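Local coordinates for protein MmcR (Streptomyces lavendulae, PDB 3GWZ) that transfers a methyl group from S-adenosyl-L-methionine to the quinone hydroxyl of 6-demethylmitomycins A and B, giving mitomycins A and B in Streptomyces lavendulae, at residues T73-A78 with T87-L92; W140-Q145 with A155-A160; S201-A206 with G268-L273. All coordinates share one frame; numbering follows the deposited sequence.

The three contacts follow one another along the chain and none touches another. Interaction 1 is a buried crossing of two helices in the dimerisation domain, made of aliphatic carbon with one arginine at its margin. Interaction 2, whose centre lies about 31 Å from that of interaction 1, also joins helical pieces, but it is only partly buried and mixes a hydroxyl-to-carbonyl bond, a water bridge and small apolar contacts. Both of these reach the second subunit. Interaction 3 differs in kind: on the opposite side of the chain's centre from both, it pairs two parallel strands through backbone, carboxylate and hydroxyl hydrogen bonds, and no other chain of the assembly touches it.

Interaction 1. Residues T73-A78 with T87-L92; sequences TATALA and TLRRLL
Ala74 and Arg89 have their CA atoms 5.4 Å apart, and the axes of the short helical segments 74-78 and 87-92 approach to 9.3 Å with their directions 114° apart. The two consecutive helices belong to the dimerisation domain of this COMT-type methyltransferase; the helix-turn-helix order, with strands 72-73, 102-103 and 109-111 in a small antiparallel sheet, is consistent with a winged-helix fold. Leu88 carries the centre of the contact. Its CG stands anti to the backbone N (chi1 -173°), which sends CD2 against the backbone of the first helix, 3.4 Å from Ala78 N, while the same methyl meets the CB atoms of Leu77 and Ala78. A turn further on, Leu92 crosses the Leu77 side chain obliquely, and Phe110 of strand 109-111 packs on Leu92. Arg89 marks the polar margin. Its NE passes 3.8 Å from Ala74 CB, and the bend at chi3 (-64°) turns the guanidinium along Thr75, whose OG1 lies in its plane at the edge, 3.6 Å from Arg89 NH2. The charge is met by Asp108 and Glu85, each in a salt bridge with NH2; Glu85 also bonds Thr75 OG1 and thus ties the two neighbours together. On the first helix, Thr73 is the N-cap: its OG1 accepts from Ala76 N at 2.9 Å.

Interaction 2. Residues W140-Q145 with A155-A160; sequences WRAWEQ and ASFDVA
Ala142 and Ser156 supply the one direct hydrogen bond between the end of helix 137-144 and the segment 155-160. The two are connected through helix 146-152, in the helical part beside the dimer interface, and Ala142 and Ser156 both pack on Val327 of helix 316-329. Ser156 OG donates to Ala142 O at 2.6 Å, coming from 35° above the carbonyl plane with a C=O...OG angle of 126°. Gln145 N reaches the same oxygen from the opposite face, so two donors grip the carbonyl where the first helix stops. With chi1 at 60°, OG lies between the backbone N and the carbonyl carbon of Ser156, on the side where Ala142 O lies. Just past the helix, Gln145 NE2 donates to Glu144 OE2 at 3.1 Å, in the plane of its own amide and on the anti lone pair of OE2.

A second polar link runs through solvent. A water at the edge of the Arg141 guanidinium, in its plane, accepts from Arg141 NH1 at 3.1 Å and donates to Ala160 O at 2.6 Å.

Ala160 CB makes a close methyl-to-oxygen contact, 3.2 Å from Arg141 O. Its apolar neighbours are Arg141 CG and Gln145 CG. Gln145 crosses Val159 at about a right angle, its CB 3.9 Å from Val159 CG1. Ala142 CB rests against Phe157 CD1, whose ring meets Phe165 edge-to-face.

Charge lies across the dimer interface: Arg141 NE pairs with Glu144 OE1 of the second subunit, and Glu144 OE2 with Arg141 NH2 of the second subunit. One arginine thus holds both the water to Ala160 O and the neighbouring carboxylate, so this packing is probably coupled to dimer contacts.

Interaction 3. Residues S201-A206 with G268-L273; sequences SGAATA and GADVYL
Asp270 OD2 is gripped by two consecutive backbone amides, Ala204 N at 2.7 Å and Thr205 N at 3.3 Å. The first uses the anti lone pair of the oxygen; the second meets it from 41° above the carboxylate plane. Asp270 OD1 goes elsewhere, to a salt bridge with Lys298, so both oxygens are engaged and the carboxylate's rotation is restrained. In return, Asp270 N donates to Thr205 OG1 at 3.0 Å with an N-H...O angle of 157°; with chi1 at 55° OG1 lies between the backbone N and the carbonyl carbon and faces Asp270 N. These bonds join the entrance of strand 205-209 to the loop leading into strand 271-275, neighbouring parallel strands at the middle of the seven-stranded sheet of the class I, Rossmann-like methyltransferase fold. Pairing begins as Val271 N donates to Thr205 O at 3.1 Å. One residue on, Ala206 bridges Val271, and Ala206 CA makes a CH...O contact with Val271 O. On the face that carries both side chains, Ala206 CB meets Val271 CG1 tightly at 3.4 Å; from the loop before the strand, Ala203 CB touches the same CG1. Strand 271-275 leads toward the cofactor site, ending at Lys275, which binds S-adenosyl-L-methionine; the Leu273 side chain stays about 8 Å from the bound S-adenosyl-L-homocysteine.

Interaction 1. Residues T73-A78 with T87-L92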
# COMPACT_ATOMS: atom_id res chain seq x y z
N THR A 73 -11.43 -15.71 0.87
CA THR A 73 -12.79 -16.16 1.12
C THR A 73 -13.58 -15.11 1.90
O THR A 73 -13.01 -14.28 2.62
CB THR A 73 -12.81 -17.47 1.93
OG1 THR A 73 -12.32 -17.23 3.25
CG2 THR A 73 -11.94 -18.55 1.24
N ALA A 74 -14.90 -15.15 1.74
CA ALA A 74 -15.78 -14.30 2.54
C ALA A 74 -15.51 -14.54 4.03
O ALA A 74 -15.51 -13.61 4.82
CB ALA A 74 -17.24 -14.58 2.21
N THR A 75 -15.27 -15.80 4.40
CA THR A 75 -14.93 -16.14 5.77
C THR A 75 -13.72 -15.34 6.25
O THR A 75 -13.76 -14.69 7.29
CB THR A 75 -14.61 -17.65 5.94
OG1 THR A 75 -15.75 -18.42 5.54
CG2 THR A 75 -14.27 -17.97 7.39
N ALA A 76 -12.64 -15.40 5.47
CA ALA A 76 -11.39 -14.74 5.85
C ALA A 76 -11.53 -13.22 5.85
O ALA A 76 -11.04 -12.54 6.76
CB ALA A 76 -10.27 -15.16 4.92
N LEU A 77 -12.20 -12.69 4.84
CA LEU A 77 -12.45 -11.26 4.77
C LEU A 77 -13.30 -10.79 5.96
O LEU A 77 -13.07 -9.71 6.51
CB LEU A 77 -13.11 -10.88 3.44
CG LEU A 77 -12.26 -11.08 2.19
CD1 LEU A 77 -13.12 -10.92 0.94
CD2 LEU A 77 -11.07 -10.11 2.17
N ALA A 78 -14.28 -11.60 6.36
CA ALA A 78 -15.12 -11.27 7.50
C ALA A 78 -14.32 -11.25 8.80
O ALA A 78 -14.46 -10.34 9.62
CB ALA A 78 -16.30 -12.23 7.61
N THR A 87 -23.39 -12.07 6.29
CA THR A 87 -23.80 -10.77 5.73
C THR A 87 -22.75 -10.18 4.78
O THR A 87 -23.09 -9.61 3.74
CB THR A 87 -24.18 -9.74 6.83
OG1 THR A 87 -25.10 -10.34 7.74
CG2 THR A 87 -24.83 -8.51 6.21
N LEU A 88 -21.47 -10.33 5.12
CA LEU A 88 -20.41 -9.88 4.23
C LEU A 88 -20.48 -10.66 2.91
O LEU A 88 -20.27 -10.10 1.84
CB LEU A 88 -19.04 -10.05 4.88
CG LEU A 88 -17.89 -9.44 4.06
CD1 LEU A 88 -18.17 -7.96 3.80
CD2 LEU A 88 -16.56 -9.64 4.75
N ARG A 89 -20.77 -11.95 3.01
CA ARG A 89 -20.96 -12.79 1.82
C ARG A 89 -22.11 -12.27 0.93
O ARG A 89 -21.96 -12.18 -0.28
CB ARG A 89 -21.19 -14.26 2.20
CG ARG A 89 -21.32 -15.20 0.99
CD ARG A 89 -21.37 -16.67 1.40
NE ARG A 89 -20.13 -17.07 2.04
CZ ARG A 89 -20.01 -17.35 3.33
NH1 ARG A 89 -21.09 -17.31 4.11
NH2 ARG A 89 -18.84 -17.70 3.84
N ARG A 90 -23.24 -11.95 1.53
CA ARG A 90 -24.35 -11.34 0.79
C ARG A 90 -23.88 -10.05 0.12
O ARG A 90 -24.14 -9.82 -1.06
CB ARG A 90 -25.54 -11.06 1.72
CG ARG A 90 -26.24 -12.33 2.25
CD ARG A 90 -27.06 -12.03 3.50
NE ARG A 90 -28.30 -11.32 3.20
CZ ARG A 90 -29.27 -11.10 4.08
NH1 ARG A 90 -29.14 -11.53 5.33
NH2 ARG A 90 -30.37 -10.45 3.71
N LEU A 91 -23.18 -9.20 0.88
CA LEU A 91 -22.72 -7.92 0.33
C LEU A 91 -21.77 -8.12 -0.84
O LEU A 91 -21.88 -7.47 -1.87
CB LEU A 91 -22.00 -7.08 1.40
CG LEU A 91 -21.78 -5.62 0.97
CD1 LEU A 91 -23.03 -4.80 1.24
CD2 LEU A 91 -20.59 -5.00 1.70
N LEU A 92 -20.81 -9.03 -0.68
CA LEU A 92 -19.84 -9.30 -1.73
C LEU A 92 -20.47 -9.92 -2.98
O LEU A 92 -20.08 -9.58 -4.10
CB LEU A 92 -18.70 -10.17 -1.19
CG LEU A 92 -17.77 -9.47 -0.19
CD1 LEU A 92 -16.79 -10.43 0.44
CD2 LEU A 92 -17.03 -8.31 -0.85

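Interaction 2. Residues W140-Q145 with A155-A160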
# COMPACT_ATOMS: atom_id res chain seq x y z
N TRP A 140 -24.08 11.02 4.25
CA TRP A 140 -25.33 10.38 3.84
C TRP A 140 -26.55 11.08 4.46
O TRP A 140 -27.58 11.22 3.81
CB TRP A 140 -25.31 8.89 4.23
CG TRP A 140 -26.43 8.04 3.68
CD1 TRP A 140 -27.58 7.67 4.33
CD2 TRP A 140 -26.48 7.40 2.40
NE1 TRP A 140 -28.35 6.87 3.52
CE2 TRP A 140 -27.69 6.68 2.33
CE3 TRP A 140 -25.62 7.38 1.30
CZ2 TRP A 140 -28.07 5.95 1.20
CZ3 TRP A 140 -25.99 6.65 0.18
CH2 TRP A 140 -27.21 5.94 0.14
N ARG A 141 -26.43 11.52 5.71
CA ARG A 141 -27.60 12.14 6.36
C ARG A 141 -27.98 13.50 5.78
O ARG A 141 -29.14 13.89 5.81
CB ARG A 141 -27.46 12.24 7.88
CG ARG A 141 -28.83 12.46 8.54
CD ARG A 141 -28.81 12.46 10.05
NE ARG A 141 -28.51 11.15 10.61
CZ ARG A 141 -29.13 10.62 11.66
NH1 ARG A 141 -30.10 11.30 12.26
NH2 ARG A 141 -28.78 9.42 12.10
N ALA A 142 -27.01 14.22 5.24
CA ALA A 142 -27.35 15.47 4.58
C ALA A 142 -28.28 15.20 3.41
O ALA A 142 -29.22 15.97 3.15
CB ALA A 142 -26.07 16.22 4.12
N TRP A 143 -28.05 14.08 2.71
CA TRP A 143 -28.91 13.68 1.59
C TRP A 143 -30.29 13.22 2.06
O TRP A 143 -31.28 13.36 1.33
CB TRP A 143 -28.23 12.57 0.76
CG TRP A 143 -27.11 13.16 -0.03
CD1 TRP A 143 -25.78 13.19 0.31
CD2 TRP A 143 -27.23 13.87 -1.26
NE1 TRP A 143 -25.07 13.86 -0.65
CE2 TRP A 143 -25.93 14.29 -1.63
CE3 TRP A 143 -28.31 14.19 -2.09
CZ2 TRP A 143 -25.68 15.01 -2.80
CZ3 TRP A 143 -28.06 14.91 -3.26
CH2 TRP A 143 -26.75 15.30 -3.60
N GLU A 144 -30.35 12.68 3.26
CA GLU A 144 -31.64 12.32 3.87
C GLU A 144 -32.58 13.51 3.81
O GLU A 144 -33.78 13.36 3.56
CB GLU A 144 -31.41 11.90 5.32
CG GLU A 144 -32.68 11.45 6.07
CD GLU A 144 -32.46 11.40 7.56
OE1 GLU A 144 -31.70 10.53 8.02
OE2 GLU A 144 -33.02 12.26 8.27
N GLN A 145 -32.03 14.71 4.02
CA GLN A 145 -32.82 15.93 4.13
C GLN A 145 -32.74 16.79 2.87
O GLN A 145 -32.87 18.02 2.94
CB GLN A 145 -32.37 16.72 5.37
CG GLN A 145 -32.65 15.98 6.68
CD GLN A 145 -34.13 15.91 6.96
OE1 GLN A 145 -34.85 16.88 6.73
NE2 GLN A 145 -34.60 14.76 7.46
N ALA A 155 -28.27 24.76 2.64
CA ALA A 155 -27.72 23.47 3.05
C ALA A 155 -28.70 22.66 3.89
O ALA A 155 -29.37 23.20 4.76
CB ALA A 155 -26.42 23.66 3.81
N SER A 156 -28.77 21.35 3.64
CA SER A 156 -29.54 20.46 4.49
C SER A 156 -28.65 19.92 5.61
O SER A 156 -29.13 19.35 6.58
CB SER A 156 -30.13 19.30 3.68
OG SER A 156 -29.11 18.53 3.06
N PHE A 157 -27.34 20.13 5.47
CA PHE A 157 -26.37 19.54 6.40
C PHE A 157 -26.72 19.90 7.84
O PHE A 157 -26.66 19.07 8.75
CB PHE A 157 -24.95 20.03 6.05
CG PHE A 157 -23.86 19.22 6.69
CD1 PHE A 157 -23.26 18.17 5.99
CD2 PHE A 157 -23.43 19.50 7.98
CE1 PHE A 157 -22.27 17.40 6.58
CE2 PHE A 157 -22.41 18.74 8.57
CZ PHE A 157 -21.83 17.69 7.87
N ASP A 158 -27.09 21.15 8.04
CA ASP A 158 -27.34 21.67 9.37
C ASP A 158 -28.55 21.00 10.02
O ASP A 158 -28.50 20.56 11.17
CB ASP A 158 -27.52 23.20 9.33
CG ASP A 158 -26.36 23.92 8.61
OD1 ASP A 158 -26.01 23.55 7.46
OD2 ASP A 158 -25.79 24.88 9.19
N VAL A 159 -29.65 20.92 9.29
CA VAL A 159 -30.84 20.32 9.86
C VAL A 159 -30.64 18.82 10.11
O VAL A 159 -31.14 18.27 11.09
CB VAL A 159 -32.09 20.61 8.99
CG1 VAL A 159 -32.07 19.75 7.74
CG2 VAL A 159 -33.36 20.37 9.79
N ALA A 160 -29.87 18.17 9.25
CA ALA A 160 -29.62 16.75 9.39
C ALA A 160 -28.69 16.43 10.57
O ALA A 160 -28.91 15.49 11.33
CB ALA A 160 -29.02 16.19 8.09
O HOH W 1 -31.05 14.30 12.22

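Interaction 3. Residues S201-A206 with G268-L273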
# COMPACT_ATOMS: atom_id res chain seq x y z
N SER A 201 4.73 33.78 -15.44
CA SER A 201 6.12 34.23 -15.50
C SER A 201 6.33 35.71 -15.14
O SER A 201 7.43 36.12 -14.77
CB SER A 201 6.74 33.94 -16.87
OG SER A 201 6.08 34.68 -17.88
N GLY A 202 5.27 36.50 -15.26
CA GLY A 202 5.38 37.92 -14.97
C GLY A 202 5.15 38.27 -13.51
O GLY A 202 5.37 39.40 -13.10
N ALA A 203 4.71 37.29 -12.73
CA ALA A 203 4.34 37.57 -11.34
C ALA A 203 5.50 37.31 -10.39
O ALA A 203 6.21 36.31 -10.52
CB ALA A 203 3.12 36.73 -10.94
N ALA A 204 5.68 38.21 -9.44
CA ALA A 204 6.63 37.99 -8.36
C ALA A 204 5.96 37.37 -7.14
O ALA A 204 6.57 36.57 -6.43
CB ALA A 204 7.33 39.30 -7.99
N THR A 205 4.70 37.72 -6.90
CA THR A 205 3.98 37.21 -5.73
C THR A 205 2.60 36.68 -6.10
O THR A 205 1.92 37.25 -6.96
CB THR A 205 3.76 38.30 -4.67
OG1 THR A 205 3.11 39.41 -5.28
CG2 THR A 205 5.11 38.75 -4.06
N ALA A 206 2.21 35.60 -5.43
CA ALA A 206 0.89 34.99 -5.63
C ALA A 206 0.24 34.70 -4.27
O ALA A 206 0.92 34.39 -3.29
CB ALA A 206 1.03 33.72 -6.43
N GLY A 268 -1.73 43.67 -2.01
CA GLY A 268 -0.69 43.99 -2.97
C GLY A 268 0.09 42.87 -3.64
O GLY A 268 1.24 43.07 -4.02
N ALA A 269 -0.52 41.70 -3.82
CA ALA A 269 0.14 40.64 -4.59
C ALA A 269 -0.11 40.82 -6.08
O ALA A 269 -1.07 41.48 -6.48
CB ALA A 269 -0.34 39.26 -4.13
N ASP A 270 0.74 40.22 -6.91
CA ASP A 270 0.58 40.26 -8.36
C ASP A 270 -0.58 39.39 -8.86
O ASP A 270 -1.31 39.77 -9.78
CB ASP A 270 1.87 39.82 -9.04
CG ASP A 270 3.02 40.80 -8.83
OD1 ASP A 270 2.74 42.01 -8.70
OD2 ASP A 270 4.19 40.35 -8.79
N VAL A 271 -0.73 38.21 -8.27
CA VAL A 271 -1.81 37.34 -8.71
C VAL A 271 -2.51 36.70 -7.52
O VAL A 271 -1.86 36.22 -6.58
CB VAL A 271 -1.30 36.27 -9.72
CG1 VAL A 271 -0.21 35.41 -9.09
CG2 VAL A 271 -2.46 35.39 -10.22
N TYR A 272 -3.84 36.75 -7.53
CA TYR A 272 -4.64 36.08 -6.53
C TYR A 272 -5.32 34.88 -7.17
O TYR A 272 -5.76 34.95 -8.32
CB TYR A 272 -5.68 37.03 -5.94
CG TYR A 272 -5.05 38.14 -5.13
CD1 TYR A 272 -4.92 38.02 -3.75
CD2 TYR A 272 -4.53 39.28 -5.75
CE1 TYR A 272 -4.31 39.01 -3.00
CE2 TYR A 272 -3.93 40.28 -5.00
CZ TYR A 272 -3.82 40.14 -3.64
OH TYR A 272 -3.22 41.14 -2.89
N LEU A 273 -5.39 33.77 -6.43
CA LEU A 273 -6.02 32.57 -6.95
C LEU A 273 -7.12 32.16 -5.98
O LEU A 273 -6.95 32.26 -4.77
CB LEU A 273 -5.01 31.44 -7.12
CG LEU A 273 -3.90 31.64 -8.16
CD1 LEU A 273 -2.81 32.52 -7.59
CD2 LEU A 273 -3.32 30.30 -8.57